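Local coordinates for lantibiotic dehydratase (Microbispora corallina, PDB 5EHK), which probably dehydrates serine and threonine residues of the NAI-107 precursor peptide, using glutamate delivered by glutamyl-tRNA, at residues Arg171-His182 with Leu285-Leu295. Numbering follows the deposited sequence.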
loop_
_atom_site.group_PDB
_atom_site.type_symbol
_atom_site.label_atom_id
_atom_site.label_comp_id
_atom_site.label_asym_id
_atom_site.label_seq_id
_atom_site.Cartn_x
_atom_site.Cartn_y
_atom_site.Cartn_z
ATOM N N ARG A 171 13.710 -5.074 45.318
ATOM C CA ARG A 171 14.092 -3.707 44.995
ATOM C C ARG A 171 12.893 -2.795 44.872
ATOM O O ARG A 171 11.757 -3.242 44.704
ATOM C CB ARG A 171 14.918 -3.654 43.709
ATOM C CG ARG A 171 16.339 -4.148 43.870
ATOM C CD ARG A 171 16.994 -4.386 42.528
ATOM N NE ARG A 171 18.426 -4.633 42.675
ATOM C CZ ARG A 171 19.241 -4.938 41.670
ATOM N NH1 ARG A 171 18.755 -5.052 40.439
ATOM N NH2 ARG A 171 20.539 -5.135 41.894
ATOM N N ALA A 172 13.168 -1.506 44.982
ATOM C CA ALA A 172 12.152 -0.484 44.867
ATOM C C ALA A 172 11.657 -0.437 43.438
ATOM O O ALA A 172 12.449 -0.520 42.517
ATOM C CB ALA A 172 12.737 0.857 45.270
ATOM N N ASP A 173 10.343 -0.345 43.260
ATOM C CA ASP A 173 9.742 -0.142 41.943
ATOM C C ASP A 173 10.125 1.242 41.441
ATOM O O ASP A 173 10.039 2.213 42.197
ATOM C CB ASP A 173 8.225 -0.296 42.039
ATOM C CG ASP A 173 7.482 0.289 40.853
ATOM O OD1 ASP A 173 7.440 -0.356 39.780
ATOM O OD2 ASP A 173 6.873 1.366 41.015
ATOM N N MET A 174 10.563 1.335 40.183
ATOM C CA MET A 174 11.083 2.600 39.646
ATOM C C MET A 174 10.072 3.738 39.696
ATOM O O MET A 174 10.423 4.870 40.018
ATOM C CB MET A 174 11.610 2.431 38.225
ATOM C CG MET A 174 12.987 1.831 38.161
ATOM S SD MET A 174 14.186 2.950 38.919
ATOM C CE MET A 174 13.932 4.413 37.936
ATOM N N GLU A 175 8.827 3.429 39.365
ATOM C CA GLU A 175 7.773 4.415 39.421
ATOM C C GLU A 175 7.656 4.927 40.851
ATOM O O GLU A 175 7.562 6.131 41.084
ATOM C CB GLU A 175 6.462 3.805 38.936
ATOM C CG GLU A 175 5.459 4.828 38.473
ATOM C CD GLU A 175 4.438 4.250 37.515
ATOM O OE1 GLU A 175 4.779 3.270 36.824
ATOM O OE2 GLU A 175 3.311 4.791 37.424
ATOM N N TRP A 176 7.700 4.004 41.808
ATOM C CA TRP A 176 7.655 4.350 43.228
ATOM C C TRP A 176 8.859 5.209 43.632
ATOM O O TRP A 176 8.698 6.288 44.197
ATOM C CB TRP A 176 7.533 3.081 44.099
ATOM C CG TRP A 176 7.506 3.349 45.587
ATOM C CD1 TRP A 176 6.424 3.720 46.338
ATOM C CD2 TRP A 176 8.615 3.285 46.493
ATOM N NE1 TRP A 176 6.791 3.882 47.651
ATOM C CE2 TRP A 176 8.132 3.626 47.771
ATOM C CE3 TRP A 176 9.966 2.969 46.348
ATOM C CZ2 TRP A 176 8.954 3.659 48.893
ATOM C CZ3 TRP A 176 10.778 3.007 47.460
ATOM C CH2 TRP A 176 10.270 3.344 48.719
ATOM N N LEU A 177 10.061 4.724 43.348
ATOM C CA LEU A 177 11.271 5.447 43.716
ATOM C C LEU A 177 11.341 6.840 43.099
ATOM O O LEU A 177 11.814 7.781 43.734
ATOM C CB LEU A 177 12.520 4.655 43.336
ATOM C CG LEU A 177 13.820 5.373 43.688
ATOM C CD1 LEU A 177 13.897 5.591 45.191
ATOM C CD2 LEU A 177 15.031 4.585 43.179
ATOM N N LEU A 178 10.865 6.976 41.867
ATOM C CA LEU A 178 10.919 8.268 41.198
ATOM C C LEU A 178 10.043 9.328 41.879
ATOM O O LEU A 178 10.425 10.497 41.937
ATOM C CB LEU A 178 10.613 8.134 39.695
ATOM C CG LEU A 178 11.774 7.543 38.877
ATOM C CD1 LEU A 178 11.327 7.083 37.498
ATOM C CD2 LEU A 178 12.952 8.506 38.782
ATOM N N SER A 179 8.896 8.924 42.422
ATOM C CA SER A 179 8.073 9.848 43.218
ATOM C C SER A 179 8.863 10.521 44.340
ATOM O O SER A 179 8.688 11.713 44.612
ATOM C CB SER A 179 6.815 9.174 43.770
ATOM O OG SER A 179 5.842 9.024 42.746
ATOM N N ALA A 180 9.729 9.748 44.982
ATOM C CA ALA A 180 10.575 10.265 46.047
ATOM C C ALA A 180 11.745 11.102 45.522
ATOM O O ALA A 180 12.107 12.114 46.125
ATOM C CB ALA A 180 11.081 9.127 46.926
ATOM N N VAL A 181 12.350 10.668 44.418
ATOM C CA VAL A 181 13.493 11.373 43.841
ATOM C C VAL A 181 13.070 12.783 43.451
ATOM O O VAL A 181 13.823 13.746 43.626
ATOM C CB VAL A 181 14.048 10.631 42.593
ATOM C CG1 VAL A 181 15.180 11.418 41.959
ATOM C CG2 VAL A 181 14.514 9.210 42.954
ATOM N N HIS A 182 11.840 12.890 42.951
ATOM C CA HIS A 182 11.227 14.173 42.613
ATOM C C HIS A 182 11.182 15.104 43.821
ATOM O O HIS A 182 11.491 16.291 43.709
ATOM C CB HIS A 182 9.804 13.950 42.109
ATOM C CG HIS A 182 9.732 13.276 40.778
ATOM N ND1 HIS A 182 8.553 12.810 40.243
ATOM C CD2 HIS A 182 10.700 12.985 39.874
ATOM C CE1 HIS A 182 8.791 12.263 39.064
ATOM N NE2 HIS A 182 10.087 12.350 38.820
ATOM N N LEU A 285 20.442 12.360 41.009
ATOM C CA LEU A 285 19.529 11.649 41.890
ATOM C C LEU A 285 18.784 10.498 41.214
ATOM O O LEU A 285 18.594 9.441 41.811
ATOM C CB LEU A 285 18.544 12.619 42.548
ATOM C CG LEU A 285 19.188 13.549 43.572
ATOM C CD1 LEU A 285 18.162 14.518 44.120
ATOM C CD2 LEU A 285 19.801 12.722 44.680
ATOM N N ARG A 286 18.362 10.707 39.973
ATOM C CA ARG A 286 17.656 9.683 39.208
ATOM C C ARG A 286 18.584 8.523 38.855
ATOM O O ARG A 286 19.760 8.719 38.509
ATOM C CB ARG A 286 17.015 10.323 37.975
ATOM C CG ARG A 286 15.865 11.256 38.333
ATOM C CD ARG A 286 15.273 11.915 37.121
ATOM N NE ARG A 286 14.013 12.580 37.434
ATOM C CZ ARG A 286 13.396 13.443 36.631
ATOM N NH1 ARG A 286 13.976 13.839 35.498
ATOM N NH2 ARG A 286 12.229 13.968 36.991
ATOM N N PRO A 287 18.070 7.298 39.012
ATOM C CA PRO A 287 18.845 6.069 38.830
ATOM C C PRO A 287 19.284 5.938 37.383
ATOM O O PRO A 287 18.428 6.028 36.505
ATOM C CB PRO A 287 17.844 4.966 39.185
ATOM C CG PRO A 287 16.750 5.641 39.971
ATOM C CD PRO A 287 16.674 7.024 39.396
ATOM N N PRO A 288 20.596 5.772 37.136
ATOM C CA PRO A 288 21.183 5.685 35.786
ATOM C C PRO A 288 20.721 4.473 34.975
ATOM O O PRO A 288 20.903 4.464 33.757
ATOM C CB PRO A 288 22.691 5.562 36.061
ATOM C CG PRO A 288 22.783 5.071 37.477
ATOM C CD PRO A 288 21.618 5.670 38.187
ATOM N N LEU A 289 20.126 3.486 35.636
ATOM C CA LEU A 289 19.830 2.199 35.020
ATOM C C LEU A 289 21.085 1.567 34.410
ATOM O O LEU A 289 21.103 1.174 33.236
ATOM C CB LEU A 289 18.713 2.300 33.976
ATOM C CG LEU A 289 17.445 3.018 34.410
ATOM C CD1 LEU A 289 16.378 2.848 33.360
ATOM C CD2 LEU A 289 16.967 2.514 35.749
ATOM N N ASP A 290 22.132 1.453 35.214
ATOM C CA ASP A 290 23.361 0.841 34.734
ATOM C C ASP A 290 23.595 -0.553 35.305
ATOM O O ASP A 290 24.613 -1.174 35.026
ATOM C CB ASP A 290 24.557 1.724 35.053
ATOM C CG ASP A 290 24.612 2.119 36.509
ATOM O OD1 ASP A 290 23.827 1.589 37.339
ATOM O OD2 ASP A 290 25.456 2.978 36.824
ATOM N N GLY A 291 22.657 -1.052 36.096
ATOM C CA GLY A 291 22.800 -2.385 36.658
ATOM C C GLY A 291 22.795 -2.460 38.176
ATOM O O GLY A 291 22.467 -3.501 38.732
ATOM N N ASP A 292 23.138 -1.361 38.840
ATOM C CA ASP A 292 23.068 -1.277 40.300
ATOM C C ASP A 292 21.629 -1.275 40.795
ATOM O O ASP A 292 20.703 -1.082 40.019
ATOM C CB ASP A 292 23.803 -0.022 40.806
ATOM C CG ASP A 292 23.993 -0.004 42.343
ATOM O OD1 ASP A 292 23.989 -1.103 42.971
ATOM O OD2 ASP A 292 24.180 1.112 42.908
ATOM N N ASP A 293 21.462 -1.485 42.097
ATOM C CA ASP A 293 20.188 -1.286 42.764
ATOM C C ASP A 293 19.893 0.208 42.676
ATOM O O ASP A 293 20.749 1.036 43.017
ATOM C CB ASP A 293 20.311 -1.754 44.225
ATOM C CG ASP A 293 19.084 -1.426 45.084
ATOM O OD1 ASP A 293 17.938 -1.384 44.576
ATOM O OD2 ASP A 293 19.280 -1.234 46.303
ATOM N N PRO A 294 18.705 0.555 42.154
ATOM C CA PRO A 294 18.245 1.942 42.055
ATOM C C PRO A 294 18.157 2.618 43.420
ATOM O O PRO A 294 18.630 3.753 43.540
ATOM C CB PRO A 294 16.858 1.821 41.401
ATOM C CG PRO A 294 16.446 0.395 41.621
ATOM C CD PRO A 294 17.741 -0.376 41.546
ATOM N N LEU A 295 17.567 1.954 44.419
ATOM C CA LEU A 295 17.407 2.570 45.742
ATOM C C LEU A 295 18.758 2.970 46.335
ATOM O O LEU A 295 18.937 4.099 46.818
ATOM C CB LEU A 295 16.652 1.645 46.690
ATOM C CG LEU A 295 16.296 2.202 48.071
ATOM C CD1 LEU A 295 15.464 3.471 47.966
ATOM C CD2 LEU A 295 15.510 1.168 48.842
#
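Two prolines, Pro287 and Pro294, stand out from the loop-and-helix segment 285-295 like a pair of knuckles, and helix 174-185 meets them with Met174 and Leu177, a compact example of rigid rings forming the walls of a hollow that the ends of flexible side chains fill. Met174, bent at chi2 and chi3 (-65° and -57°), curls its end into the gap between the rings: its CE methyl presses on Pro287 CG at 3.7 Å, while its SD rests 3.8 Å from Pro294 CB. Leu289 CD2 touches the same methyl from further along the loop. One turn on, Leu177 forks: CD2 sits against both prolines, 3.8 Å from Pro287 CG, and CD1 meets Leu295 CD1. Leu178 CD2 abuts Pro287 CD and the aliphatic part of Arg286. Near the far end, Val181 CG1, anti to its own N (chi1 177°), reaches Leu285 CB at 3.6 Å and also touches Arg286 CG. The Arg286 guanidinium then presents its edge to His182, with NH2 3.2 Å from NE2, and its NE is paired with Glu185.

At the strand end the join becomes polar. The extended chain of Arg171 slides past Asp293 in the opposite direction, its CG 3.3 Å from OD1, and the long salt bridge (NE to OD1, 3.8 Å) acts through charge alone because the oxygen lies well out of the guanidinium plane. That OD1 also accepts a weak bond from Leu295 N, capping helix 294-306, whereas Asp173, the N-cap of helix 174-185, accepts from Trp176 N. The whole joins two N-capped helices, the proline-rich loop leading into helix 294-306 packing against the strand-to-helix turn, within the N-terminal lantibiotic dehydratase region.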